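Local coordinates for protein probable ribosomal RNA small subunit methyltransferase (Thermus thermophilus, PDB 3DMH) that transfers a methyl group from S-adenosylmethionine to the N2 amine of a guanosine in 16S ribosomal RNA of the small subunit, at residues R48-N53 / E70-S75; V105-P110 / A120-A125; Q236-G241 / E257-E262; E296-I301 / A327-P332. One frame throughout, in Å; residues are numbered along the deposited sequence.

Interaction 1: residues R48-N53 / E70-S75; sequences RALDLN and ERLETS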
loop_
_atom_site.group_PDB
_atom_site.type_symbol
_atom_site.label_atom_id
_atom_site.label_comp_id
_atom_site.label_asym_id
_atom_site.label_seq_id
_atom_site.Cartn_x
_atom_site.Cartn_y
_atom_site.Cartn_z
ATOM N N ARG A 48 -22.472 13.362 -10.010
ATOM C CA ARG A 48 -21.690 12.152 -9.699
ATOM C C ARG A 48 -20.191 12.446 -9.596
ATOM O O ARG A 48 -19.572 12.910 -10.554
ATOM C CB ARG A 48 -21.908 11.092 -10.775
ATOM C CG ARG A 48 -23.363 10.713 -11.005
ATOM C CD ARG A 48 -23.559 10.218 -12.443
ATOM N NE ARG A 48 -23.181 11.243 -13.430
ATOM C CZ ARG A 48 -23.033 11.040 -14.737
ATOM N NH1 ARG A 48 -23.253 9.842 -15.280
ATOM N NH2 ARG A 48 -22.672 12.053 -15.511
ATOM N N ALA A 49 -19.608 12.153 -8.434
ATOM C CA ALA A 49 -18.178 12.369 -8.216
ATOM C C ALA A 49 -17.444 11.060 -7.963
ATOM O O ALA A 49 -18.026 10.110 -7.421
ATOM C CB ALA A 49 -17.937 13.310 -7.024
ATOM N N LEU A 50 -16.163 11.043 -8.314
ATOM C CA LEU A 50 -15.301 9.891 -8.051
ATOM C C LEU A 50 -14.015 10.377 -7.380
ATOM O O LEU A 50 -13.333 11.246 -7.912
ATOM C CB LEU A 50 -14.967 9.188 -9.376
ATOM C CG LEU A 50 -14.108 7.914 -9.312
ATOM C CD1 LEU A 50 -14.828 6.801 -8.599
ATOM C CD2 LEU A 50 -13.689 7.481 -10.745
ATOM N N ASP A 51 -13.667 9.801 -6.226
ATOM C CA ASP A 51 -12.369 10.072 -5.583
ATOM C C ASP A 51 -11.439 8.896 -5.861
ATOM O O ASP A 51 -11.743 7.771 -5.468
ATOM C CB ASP A 51 -12.568 10.233 -4.070
ATOM C CG ASP A 51 -11.332 10.716 -3.355
ATOM O OD1 ASP A 51 -10.195 10.496 -3.818
ATOM O OD2 ASP A 51 -11.516 11.280 -2.248
ATOM N N LEU A 52 -10.328 9.156 -6.554
ATOM C CA LEU A 52 -9.409 8.089 -6.986
ATOM C C LEU A 52 -8.284 7.778 -6.005
ATOM O O LEU A 52 -7.475 6.882 -6.262
ATOM C CB LEU A 52 -8.808 8.423 -8.369
ATOM C CG LEU A 52 -9.802 8.332 -9.514
ATOM C CD1 LEU A 52 -9.106 8.787 -10.806
ATOM C CD2 LEU A 52 -10.332 6.913 -9.668
ATOM N N ASN A 53 -8.195 8.526 -4.903
ATOM C CA ASN A 53 -7.134 8.284 -3.913
ATOM C C ASN A 53 -7.598 8.827 -2.576
ATOM O O ASN A 53 -7.028 9.799 -2.068
ATOM C CB ASN A 53 -5.809 8.933 -4.346
ATOM C CG ASN A 53 -4.667 8.662 -3.360
ATOM O OD1 ASN A 53 -4.684 7.667 -2.614
ATOM N ND2 ASN A 53 -3.685 9.550 -3.333
ATOM N N GLU A 70 -18.431 8.348 -5.206
ATOM C CA GLU A 70 -17.836 7.011 -5.173
ATOM C C GLU A 70 -16.341 7.188 -4.903
ATOM O O GLU A 70 -15.758 8.228 -5.215
ATOM C CB GLU A 70 -18.089 6.303 -6.506
ATOM C CG GLU A 70 -17.469 4.901 -6.643
ATOM C CD GLU A 70 -18.000 3.900 -5.628
ATOM O OE1 GLU A 70 -18.857 3.078 -6.036
ATOM O OE2 GLU A 70 -17.583 3.926 -4.443
ATOM N N ARG A 71 -15.729 6.185 -4.290
ATOM C CA ARG A 71 -14.314 6.265 -3.889
ATOM C C ARG A 71 -13.667 4.955 -4.242
ATOM O O ARG A 71 -14.206 3.910 -3.882
ATOM C CB ARG A 71 -14.201 6.489 -2.378
ATOM C CG ARG A 71 -14.898 7.749 -1.894
ATOM C CD ARG A 71 -14.992 7.760 -0.351
ATOM N NE ARG A 71 -15.627 9.021 0.055
ATOM C CZ ARG A 71 -16.938 9.252 0.002
ATOM N NH1 ARG A 71 -17.811 8.299 -0.374
ATOM N NH2 ARG A 71 -17.390 10.449 0.336
ATOM N N LEU A 72 -12.538 5.006 -4.944
ATOM C CA LEU A 72 -11.783 3.774 -5.247
ATOM C C LEU A 72 -10.501 3.788 -4.442
ATOM O O LEU A 72 -9.690 4.702 -4.600
ATOM C CB LEU A 72 -11.463 3.690 -6.758
ATOM C CG LEU A 72 -12.694 3.804 -7.679
ATOM C CD1 LEU A 72 -12.242 3.499 -9.100
ATOM C CD2 LEU A 72 -13.842 2.893 -7.300
ATOM N N GLU A 73 -10.287 2.752 -3.628
ATOM C CA GLU A 73 -9.162 2.777 -2.720
ATOM C C GLU A 73 -8.451 1.426 -2.688
ATOM O O GLU A 73 -9.089 0.359 -2.671
ATOM C CB GLU A 73 -9.661 3.169 -1.341
ATOM C CG GLU A 73 -8.612 3.151 -0.220
ATOM C CD GLU A 73 -7.419 4.031 -0.526
ATOM O OE1 GLU A 73 -7.584 5.260 -0.631
ATOM O OE2 GLU A 73 -6.280 3.529 -0.673
ATOM N N THR A 74 -7.120 1.495 -2.718
ATOM C CA THR A 74 -6.289 0.298 -2.735
ATOM C C THR A 74 -5.856 -0.199 -1.359
ATOM O O THR A 74 -5.506 -1.375 -1.211
ATOM C CB THR A 74 -4.999 0.515 -3.568
ATOM O OG1 THR A 74 -4.349 1.696 -3.078
ATOM C CG2 THR A 74 -5.336 0.761 -5.032
ATOM N N SER A 75 -5.859 0.698 -0.359
ATOM C CA SER A 75 -5.402 0.330 0.976
ATOM C C SER A 75 -6.514 -0.263 1.801
ATOM O O SER A 75 -7.557 0.361 2.015
ATOM C CB SER A 75 -4.840 1.570 1.674
ATOM O OG SER A 75 -4.763 1.393 3.103
HETATM O O HOH W 1 -4.934 4.784 -2.937
#
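Leu50 and Asp51 pair with Glu70 and Arg71 as neighbours in parallel strands. Three backbone bonds join them. Glu70 N donates to Ala49 O at 2.9 Å. Asp51 N donates to Glu70 O at 2.8 Å, and Leu72 N to Asp51 O at 2.9 Å. On one face Leu50 CD1 reaches Leu72 CG at 3.8 Å and also touches Glu70 CG. Leu52 lies beside Leu72, pointing the same way. On the other face Asp51 CB meets Arg71 CG.

The polar ends are well supplied. Asp51 has CG anti to its backbone N (chi1 -171°). Its OD1 accepts from Asn53 N at 3.0 Å, 25° out of the carboxylate plane, which makes an Asx turn. Its OD2 is bonded to Ser60 OG. Glu70 bends at chi2, and OE2 takes its own strand's Arg71 N on the anti lone pair. Glu70 OE1 forms a salt bridge to Arg90. Arg71 NH2 forms a salt bridge to Glu64, and NH1 donates to Gln88 O. At the C-terminal ends of the strands a water donates to both Asn53 OD1 and Glu73 OE2 and accepts from Thr74 OG1. Glu73 OE2 also receives Ser75 N at 2.9 Å, and Glu73 OE1 receives Gly55 N. Asn53 ND2 is spent on Ala108 O.

Strand 48-51 lies between strands 68-73 and 102-108 in a seven-stranded sheet of order 3-2-1-4-5-7-6. That order is the class I methyltransferase fold. In it Glu73 ends the second strand, where such folds often carry a ribose-binding acid, yet here its carboxylate grips backbone N-H groups and a water.

Interaction 2: residues V105-P110 / A120-A125; sequences VVLALP and ASLVAA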
loop_
_atom_site.group_PDB
_atom_site.type_symbol
_atom_site.label_atom_id
_atom_site.label_comp_id
_atom_site.label_asym_id
_atom_site.label_seq_id
_atom_site.Cartn_x
_atom_site.Cartn_y
_atom_site.Cartn_z
ATOM N N VAL A 105 -14.074 14.476 -10.728
ATOM C CA VAL A 105 -13.101 13.544 -10.130
ATOM C C VAL A 105 -12.216 14.317 -9.162
ATOM O O VAL A 105 -11.847 15.464 -9.418
ATOM C CB VAL A 105 -12.264 12.816 -11.226
ATOM C CG1 VAL A 105 -11.131 11.981 -10.611
ATOM C CG2 VAL A 105 -13.155 11.933 -12.058
ATOM N N VAL A 106 -11.886 13.670 -8.041
ATOM C CA VAL A 106 -10.944 14.220 -7.074
ATOM C C VAL A 106 -9.720 13.309 -7.028
ATOM O O VAL A 106 -9.853 12.097 -6.844
ATOM C CB VAL A 106 -11.584 14.344 -5.678
ATOM C CG1 VAL A 106 -10.540 14.832 -4.671
ATOM C CG2 VAL A 106 -12.776 15.346 -5.738
ATOM N N LEU A 107 -8.530 13.879 -7.226
ATOM C CA LEU A 107 -7.303 13.073 -7.187
ATOM C C LEU A 107 -6.197 13.819 -6.452
ATOM O O LEU A 107 -5.604 14.785 -6.980
ATOM C CB LEU A 107 -6.847 12.686 -8.606
ATOM C CG LEU A 107 -5.504 11.971 -8.747
ATOM C CD1 LEU A 107 -5.556 10.616 -8.040
ATOM C CD2 LEU A 107 -5.210 11.778 -10.203
ATOM N N ALA A 108 -5.966 13.410 -5.202
ATOM C CA ALA A 108 -4.714 13.727 -4.526
ATOM C C ALA A 108 -3.631 12.877 -5.207
ATOM O O ALA A 108 -3.721 11.645 -5.230
ATOM C CB ALA A 108 -4.815 13.393 -3.030
ATOM N N LEU A 109 -2.642 13.529 -5.800
ATOM C CA LEU A 109 -1.599 12.809 -6.533
ATOM C C LEU A 109 -0.877 11.791 -5.662
ATOM O O LEU A 109 -0.301 12.159 -4.633
ATOM C CB LEU A 109 -0.578 13.793 -7.083
ATOM C CG LEU A 109 -1.131 14.546 -8.284
ATOM C CD1 LEU A 109 -0.365 15.874 -8.483
ATOM C CD2 LEU A 109 -1.039 13.685 -9.513
ATOM N N PRO A 110 -0.923 10.505 -6.067
ATOM C CA PRO A 110 -0.237 9.454 -5.305
ATOM C C PRO A 110 1.258 9.419 -5.650
ATOM O O PRO A 110 1.775 8.394 -6.112
ATOM C CB PRO A 110 -0.960 8.174 -5.761
ATOM C CG PRO A 110 -1.365 8.470 -7.188
ATOM C CD PRO A 110 -1.666 9.962 -7.230
ATOM N N ALA A 120 -1.163 6.358 -14.642
ATOM C CA ALA A 120 -2.322 5.482 -14.764
ATOM C C ALA A 120 -3.523 6.127 -14.080
ATOM O O ALA A 120 -4.648 6.045 -14.577
ATOM C CB ALA A 120 -2.029 4.124 -14.133
ATOM N N SER A 121 -3.267 6.769 -12.941
ATOM C CA SER A 121 -4.317 7.488 -12.197
ATOM C C SER A 121 -4.858 8.695 -12.960
ATOM O O SER A 121 -6.074 8.939 -12.970
ATOM C CB SER A 121 -3.818 7.921 -10.816
ATOM O OG SER A 121 -3.563 6.770 -10.006
ATOM N N LEU A 122 -3.952 9.433 -13.606
ATOM C CA LEU A 122 -4.342 10.581 -14.434
ATOM C C LEU A 122 -5.211 10.146 -15.606
ATOM O O LEU A 122 -6.238 10.765 -15.884
ATOM C CB LEU A 122 -3.104 11.330 -14.939
ATOM C CG LEU A 122 -2.340 12.130 -13.873
ATOM C CD1 LEU A 122 -1.035 12.693 -14.439
ATOM C CD2 LEU A 122 -3.212 13.242 -13.287
ATOM N N VAL A 123 -4.797 9.083 -16.298
ATOM C CA VAL A 123 -5.599 8.573 -17.416
ATOM C C VAL A 123 -6.944 8.014 -16.939
ATOM O O VAL A 123 -7.975 8.242 -17.578
ATOM C CB VAL A 123 -4.838 7.521 -18.240
ATOM C CG1 VAL A 123 -5.690 7.064 -19.410
ATOM C CG2 VAL A 123 -3.529 8.107 -18.747
ATOM N N ALA A 124 -6.946 7.297 -15.809
ATOM C CA ALA A 124 -8.202 6.811 -15.245
ATOM C C ALA A 124 -9.151 7.982 -14.988
ATOM O O ALA A 124 -10.361 7.877 -15.233
ATOM C CB ALA A 124 -7.946 6.057 -13.947
ATOM N N ALA A 125 -8.609 9.080 -14.461
ATOM C CA ALA A 125 -9.421 10.274 -14.174
ATOM C C ALA A 125 -10.034 10.830 -15.455
ATOM O O ALA A 125 -11.227 11.108 -15.512
ATOM C CB ALA A 125 -8.600 11.341 -13.475
#
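Val105 meets Ala125 at the start of this strand-to-helix contact. Its CG1, anti to the backbone N (chi1 173°), lies 3.9 Å from Ala125 CB, and its CG2 rests near Ala125 O. Val105 CA lies 6.4 Å from Ala125 CA, consistent with the small alanine. Val106 points away.

Leu107 is next to face the helix. Its CD2 does the touching, 4.0 Å from Leu122 CD2, and the two side chains cross at about a right angle. The same methyl also sits 4.1 Å from Ser121 CB and close to Ser121 O. Leu109 starts off to the side, but its CD2 returns to Leu122 CD2 at 4.4 Å, a looser touch. Pro110 then sets CG 4.0 Å from Ser121 OG. That hydroxyl is bonded to Tyr117 O one turn back, within the helix.

The contact is mostly apolar, with no polar bond between the segments. Strand and helix axes run nearly antiparallel, at 170°, and come within 9.8 Å. They are the first two elements of a beta-alpha-beta crossover that leads into strand 133-140. Leu137 of that strand touches Leu107, Leu109 and Leu122. Helix 145-156 closes over Leu109 and Leu122, while helix 33-41 packs on Val106 at the opposite face of the sheet.

Interaction 3: residues Q236-G241 / E257-E262; sequences QVLDLG and EVVGVE. With SAM (S-adenosylmethionine), chain D.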
loop_
_atom_site.group_PDB
_atom_site.type_symbol
_atom_site.label_atom_id
_atom_site.label_comp_id
_atom_site.label_asym_id
_atom_site.label_seq_id
_atom_site.Cartn_x
_atom_site.Cartn_y
_atom_site.Cartn_z
ATOM N N GLN A 236 3.969 -23.786 8.059
ATOM C CA GLN A 236 3.053 -22.664 7.837
ATOM C C GLN A 236 3.803 -21.348 8.011
ATOM O O GLN A 236 4.372 -21.088 9.070
ATOM C CB GLN A 236 1.857 -22.770 8.783
ATOM C CG GLN A 236 0.944 -23.935 8.421
ATOM C CD GLN A 236 -0.080 -24.239 9.492
ATOM O OE1 GLN A 236 0.082 -23.861 10.652
ATOM N NE2 GLN A 236 -1.140 -24.942 9.111
ATOM N N VAL A 237 3.820 -20.549 6.946
ATOM C CA VAL A 237 4.599 -19.310 6.916
ATOM C C VAL A 237 3.640 -18.144 6.726
ATOM O O VAL A 237 2.722 -18.226 5.907
ATOM C CB VAL A 237 5.605 -19.316 5.738
ATOM C CG1 VAL A 237 6.285 -17.949 5.568
ATOM C CG2 VAL A 237 6.658 -20.402 5.943
ATOM N N LEU A 238 3.839 -17.069 7.496
ATOM C CA LEU A 238 3.155 -15.804 7.263
ATOM C C LEU A 238 4.189 -14.808 6.771
ATOM O O LEU A 238 5.225 -14.652 7.424
ATOM C CB LEU A 238 2.540 -15.268 8.552
ATOM C CG LEU A 238 1.775 -13.939 8.453
ATOM C CD1 LEU A 238 0.544 -14.065 7.570
ATOM C CD2 LEU A 238 1.337 -13.553 9.861
ATOM N N ASP A 239 3.897 -14.164 5.637
ATOM C CA ASP A 239 4.771 -13.130 5.063
ATOM C C ASP A 239 4.064 -11.800 5.318
ATOM O O ASP A 239 3.029 -11.517 4.687
ATOM C CB ASP A 239 4.974 -13.389 3.560
ATOM C CG ASP A 239 5.902 -12.387 2.885
ATOM O OD1 ASP A 239 6.309 -11.391 3.504
ATOM O OD2 ASP A 239 6.178 -12.618 1.694
ATOM N N LEU A 240 4.596 -11.011 6.267
ATOM C CA LEU A 240 3.973 -9.731 6.632
ATOM C C LEU A 240 4.419 -8.653 5.659
ATOM O O LEU A 240 5.598 -8.237 5.649
ATOM C CB LEU A 240 4.359 -9.325 8.062
ATOM C CG LEU A 240 3.801 -10.158 9.205
ATOM C CD1 LEU A 240 4.516 -9.874 10.508
ATOM C CD2 LEU A 240 2.305 -9.903 9.371
ATOM N N GLY A 241 3.481 -8.168 4.846
ATOM C CA GLY A 241 3.786 -7.165 3.846
ATOM C C GLY A 241 4.372 -7.848 2.639
ATOM O O GLY A 241 5.501 -7.581 2.256
ATOM N N GLU A 257 3.722 -23.754 3.311
ATOM C CA GLU A 257 2.329 -23.359 3.108
ATOM C C GLU A 257 2.187 -21.896 3.531
ATOM O O GLU A 257 2.015 -21.597 4.713
ATOM C CB GLU A 257 1.397 -24.278 3.905
ATOM C CG GLU A 257 1.675 -25.764 3.645
ATOM C CD GLU A 257 0.809 -26.722 4.454
ATOM O OE1 GLU A 257 -0.176 -26.287 5.087
ATOM O OE2 GLU A 257 1.116 -27.933 4.446
ATOM N N VAL A 258 2.281 -20.999 2.547
ATOM C CA VAL A 258 2.479 -19.562 2.777
ATOM C C VAL A 258 1.183 -18.774 2.696
ATOM O O VAL A 258 0.365 -18.996 1.790
ATOM C CB VAL A 258 3.495 -18.966 1.771
ATOM C CG1 VAL A 258 3.901 -17.572 2.209
ATOM C CG2 VAL A 258 4.736 -19.845 1.647
ATOM N N VAL A 259 1.023 -17.873 3.671
ATOM C CA VAL A 259 -0.022 -16.853 3.665
ATOM C C VAL A 259 0.689 -15.515 3.582
ATOM O O VAL A 259 1.532 -15.226 4.429
ATOM C CB VAL A 259 -0.849 -16.865 4.951
ATOM C CG1 VAL A 259 -1.887 -15.725 4.930
ATOM C CG2 VAL A 259 -1.555 -18.202 5.118
ATOM N N GLY A 260 0.390 -14.725 2.548
ATOM C CA GLY A 260 0.939 -13.367 2.424
ATOM C C GLY A 260 -0.172 -12.416 2.811
ATOM O O GLY A 260 -1.312 -12.595 2.387
ATOM N N VAL A 261 0.160 -11.434 3.656
ATOM C CA VAL A 261 -0.770 -10.335 3.962
ATOM C C VAL A 261 -0.164 -9.058 3.432
ATOM O O VAL A 261 1.033 -8.810 3.573
ATOM C CB VAL A 261 -1.127 -10.202 5.459
ATOM C CG1 VAL A 261 -2.000 -11.391 5.897
ATOM C CG2 VAL A 261 0.091 -10.074 6.392
ATOM N N GLU A 262 -1.010 -8.261 2.786
ATOM C CA GLU A 262 -0.534 -7.078 2.060
ATOM C C GLU A 262 -1.666 -6.047 2.023
ATOM O O GLU A 262 -2.803 -6.401 1.634
ATOM C CB GLU A 262 -0.110 -7.501 0.648
ATOM C CG GLU A 262 0.176 -6.368 -0.319
ATOM C CD GLU A 262 1.235 -5.412 0.202
ATOM O OE1 GLU A 262 2.371 -5.863 0.458
ATOM O OE2 GLU A 262 0.911 -4.219 0.337
HETATM N N SAM D . 7.859 -8.534 1.073
HETATM C CA SAM D . 8.074 -7.691 -0.154
HETATM C C SAM D . 9.535 -7.753 -0.542
HETATM O O SAM D . 10.303 -8.240 0.300
HETATM O OXT SAM D . 9.902 -7.296 -1.637
HETATM C CB SAM D . 7.699 -6.230 0.101
HETATM C CG SAM D . 8.471 -5.530 1.222
HETATM S SD SAM D . 8.021 -3.768 1.342
HETATM C CE SAM D . 9.474 -3.078 2.185
HETATM C "C5'" SAM D . 6.792 -3.666 2.676
HETATM C "C4'" SAM D . 5.411 -4.115 2.226
HETATM O "O4'" SAM D . 4.562 -3.872 3.345
HETATM C "C3'" SAM D . 4.840 -3.353 1.022
HETATM O "O3'" SAM D . 4.444 -4.236 -0.019
HETATM C "C2'" SAM D . 3.664 -2.578 1.624
HETATM O "O2'" SAM D . 2.594 -2.315 0.738
HETATM C "C1'" SAM D . 3.316 -3.512 2.781
HETATM N N9 SAM D . 2.482 -2.856 3.770
HETATM C C8 SAM D . 2.460 -1.516 4.148
HETATM N N7 SAM D . 1.543 -1.348 5.132
HETATM C C5 SAM D . 0.965 -2.578 5.371
HETATM C C6 SAM D . -0.054 -3.014 6.226
HETATM N N6 SAM D . -0.705 -2.160 7.027
HETATM N N1 SAM D . -0.383 -4.350 6.204
HETATM C C2 SAM D . 0.250 -5.240 5.365
HETATM N N3 SAM D . 1.225 -4.824 4.465
HETATM C C4 SAM D . 1.563 -3.516 4.503
#
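Gly241 and Glu262 meet at the ends of two parallel strands, with Gly241 C 3.6 Å from Glu262 OE1, and both hold S-adenosylmethionine. The two carboxylate oxygens of Glu262 take one ribose hydroxyl each: OE1 accepts from O3' at 2.7 Å and OE2 from O2' at 2.6 Å. Gly241 O accepts from the methionyl N at 2.8 Å. An alanine at Glu262 would probably leave both hydroxyls without these acceptors and the ribose less firmly held.

The second shell fixes the acid: Gly243 N bonds OE1 and Asp264 N bonds OE2. Gly241 has positive phi (82°), and a CB there would run into the ribose O4'. This is the class I methyltransferase signature, a glycine-rich turn after the first strand and an acid ending the second. Gly241 N donates to Val261 O at 2.8 Å, a bent hydrogen bond, 133° at the hydrogen.

Behind the site, Leu240 CD2 lies 3.7 Å from Val261 CG2, the two side chains pointing the same way. Leu238 CD1 touches CG1 of both Val259 and Val261. On the other face Val237 CG1 meets Val258 CG1 at 4.1 Å, under Leu251 of helix 248-253. Asp239 OD2, on that same face, is bonded to Thr248 OG1.

Interaction 4: residues E296-I301 / A327-P332; sequences EARFDI and AARLRP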
loop_
_atom_site.group_PDB
_atom_site.type_symbol
_atom_site.label_atom_id
_atom_site.label_comp_id
_atom_site.label_asym_id
_atom_site.label_seq_id
_atom_site.Cartn_x
_atom_site.Cartn_y
_atom_site.Cartn_z
ATOM N N GLU A 296 -7.614 -17.297 15.549
ATOM C CA GLU A 296 -6.870 -18.494 15.958
ATOM C C GLU A 296 -5.624 -18.839 15.132
ATOM O O GLU A 296 -4.789 -19.631 15.582
ATOM C CB GLU A 296 -7.797 -19.721 16.023
ATOM C CG GLU A 296 -8.568 -20.037 14.734
ATOM C CD GLU A 296 -9.960 -19.391 14.684
ATOM O OE1 GLU A 296 -10.157 -18.317 15.299
ATOM O OE2 GLU A 296 -10.861 -19.958 14.020
ATOM N N ALA A 297 -5.486 -18.252 13.939
ATOM C CA ALA A 297 -4.418 -18.668 13.025
ATOM C C ALA A 297 -3.038 -18.471 13.648
ATOM O O ALA A 297 -2.732 -17.386 14.155
ATOM C CB ALA A 297 -4.514 -17.925 11.701
ATOM N N ARG A 298 -2.225 -19.531 13.623
ATOM C CA ARG A 298 -0.832 -19.474 14.077
ATOM C C ARG A 298 0.123 -20.052 13.030
ATOM O O ARG A 298 -0.301 -20.725 12.085
ATOM C CB ARG A 298 -0.646 -20.216 15.405
ATOM C CG ARG A 298 -1.524 -19.744 16.544
ATOM C CD ARG A 298 -1.120 -18.368 17.039
ATOM N NE ARG A 298 -1.932 -17.981 18.192
ATOM C CZ ARG A 298 -3.048 -17.258 18.119
ATOM N NH1 ARG A 298 -3.501 -16.829 16.942
ATOM N NH2 ARG A 298 -3.718 -16.967 19.231
ATOM N N PHE A 299 1.412 -19.772 13.186
ATOM C CA PHE A 299 2.378 -20.115 12.152
ATOM C C PHE A 299 3.652 -20.655 12.764
ATOM O O PHE A 299 3.927 -20.424 13.945
ATOM C CB PHE A 299 2.665 -18.881 11.277
ATOM C CG PHE A 299 1.438 -18.340 10.590
ATOM C CD1 PHE A 299 1.095 -18.775 9.317
ATOM C CD2 PHE A 299 0.587 -17.444 11.250
ATOM C CE1 PHE A 299 -0.050 -18.311 8.688
ATOM C CE2 PHE A 299 -0.589 -16.980 10.636
ATOM C CZ PHE A 299 -0.906 -17.415 9.353
ATOM N N ASP A 300 4.412 -21.383 11.944
ATOM C CA ASP A 300 5.718 -21.923 12.315
ATOM C C ASP A 300 6.849 -20.928 12.016
ATOM O O ASP A 300 7.850 -20.874 12.740
ATOM C CB ASP A 300 5.983 -23.221 11.544
ATOM C CG ASP A 300 4.868 -24.245 11.714
ATOM O OD1 ASP A 300 4.528 -24.563 12.877
ATOM O OD2 ASP A 300 4.329 -24.727 10.685
ATOM N N ILE A 301 6.698 -20.162 10.936
ATOM C CA ILE A 301 7.732 -19.224 10.503
ATOM C C ILE A 301 7.041 -17.946 10.061
ATOM O O ILE A 301 6.070 -18.000 9.314
ATOM C CB ILE A 301 8.542 -19.784 9.307
ATOM C CG1 ILE A 301 9.289 -21.056 9.715
ATOM C CG2 ILE A 301 9.546 -18.760 8.783
ATOM C CD1 ILE A 301 9.812 -21.850 8.531
ATOM N N ALA A 327 5.044 -11.923 17.035
ATOM C CA ALA A 327 5.150 -12.573 18.343
ATOM C C ALA A 327 3.854 -13.295 18.716
ATOM O O ALA A 327 3.877 -14.418 19.247
ATOM C CB ALA A 327 5.508 -11.542 19.400
ATOM N N ALA A 328 2.730 -12.643 18.435
ATOM C CA ALA A 328 1.419 -13.154 18.804
ATOM C C ALA A 328 0.940 -14.311 17.927
ATOM O O ALA A 328 0.162 -15.156 18.383
ATOM C CB ALA A 328 0.386 -12.013 18.804
ATOM N N ARG A 329 1.419 -14.365 16.688
ATOM C CA ARG A 329 0.923 -15.326 15.708
ATOM C C ARG A 329 1.793 -16.569 15.614
ATOM O O ARG A 329 1.413 -17.522 14.937
ATOM C CB ARG A 329 0.823 -14.685 14.320
ATOM C CG ARG A 329 -0.248 -13.590 14.146
ATOM C CD ARG A 329 -1.577 -14.239 13.880
ATOM N NE ARG A 329 -2.679 -13.283 13.763
ATOM C CZ ARG A 329 -3.963 -13.630 13.781
ATOM N NH1 ARG A 329 -4.327 -14.913 13.914
ATOM N NH2 ARG A 329 -4.902 -12.697 13.672
ATOM N N LEU A 330 2.965 -16.552 16.253
ATOM C CA LEU A 330 3.858 -17.725 16.237
ATOM C C LEU A 330 3.475 -18.765 17.276
ATOM O O LEU A 330 3.191 -18.424 18.433
ATOM C CB LEU A 330 5.323 -17.327 16.457
ATOM C CG LEU A 330 6.066 -16.824 15.216
ATOM C CD1 LEU A 330 7.400 -16.141 15.580
ATOM C CD2 LEU A 330 6.284 -17.953 14.213
ATOM N N ARG A 331 3.476 -20.030 16.857
ATOM C CA ARG A 331 3.334 -21.148 17.787
ATOM C C ARG A 331 4.612 -21.291 18.603
ATOM O O ARG A 331 5.681 -20.876 18.160
ATOM C CB ARG A 331 3.032 -22.450 17.036
ATOM C CG ARG A 331 1.572 -22.583 16.656
ATOM C CD ARG A 331 1.248 -23.952 16.079
ATOM N NE ARG A 331 1.727 -24.050 14.710
ATOM C CZ ARG A 331 0.967 -23.949 13.624
ATOM N NH1 ARG A 331 -0.347 -23.776 13.709
ATOM N NH2 ARG A 331 1.537 -24.033 12.433
ATOM N N PRO A 332 4.517 -21.874 19.813
ATOM C CA PRO A 332 5.761 -22.141 20.540
ATOM C C PRO A 332 6.772 -22.893 19.675
ATOM O O PRO A 332 6.398 -23.829 18.957
ATOM C CB PRO A 332 5.307 -23.034 21.696
ATOM C CG PRO A 332 3.883 -22.683 21.913
ATOM C CD PRO A 332 3.324 -22.307 20.568
#
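Phe299 and Leu330 form the tight part of this contact. Phe299 N donates to Arg329 O at 2.9 Å, and Arg331 N to Phe299 O at 3.0 Å. Leu330 CD2 presses on Phe299 O at 3.4 Å and lies near Asp300 O. The Phe299 ring lies beside the Arg329 side chain, pointing the same way, and takes Arg329 O at its edge.

Arg329 is buried, and its polar end is well met. NH1 donates to Ala297 O at 3.0 Å, on a lone pair and in the guanidinium plane. NH1 also reaches Thr294 O, and NE forms a salt bridge to Asp290. Arg298 NH1 shares Ala297 O, coming from above the carbonyl plane. The two guanidiniums stand 80° apart with NH1 atoms 3.7 Å from each other, and the shared oxygen probably eases their repulsion.

Here helix 317-329 ends and the short strand 330-331 joins strand 299-304 in parallel, within the crossover to strand 334-340 of the Rossmann-like sheet.

The outer side is looser and partly exposed. Arg298 lays one guanidinium face over Ala328 O. Arg331 is bent at chi3 (-76°), which turns NE toward Asp300; one guanidinium face lies over the Arg298-Phe299 peptide. Its NH2 makes a salt bridge to Asp300 OD1 at 3.1 Å, met from above the carboxylate plane. The bonds NE to OD1 and NH2 to OD2 are weak. Asp300 OD2 also accepts from Gln236 N, whereas Gln236 OE1 lies doubtfully close to Arg331 NH2. An alanine at Arg331 is likely to leave Asp300 without this charge partner and that peptide uncovered.

How the interactions relate
The contacts fall into two pairs, one in each of two sheets with the same strand order. Interactions 1 and 2 have centres 9 Å apart and share a sheet: Leu50 O meets Val106 N at 2.8 Å. Interactions 3 and 4, with centres 11 Å apart, share the other, where Gln236 N lies 2.8 Å from Asp300 OD2. S-adenosylmethionine binds at interaction 3. Interaction 4 lies at the N-terminal start of strand 299-304, away from the cofactor, with the side chain of Arg329 about 12 Å from it. Interactions 1 and 3 have centres about 28 Å apart, yet their nearest atoms come within about 6 Å, and the Glu73 side chain is about 11 Å from the cofactor.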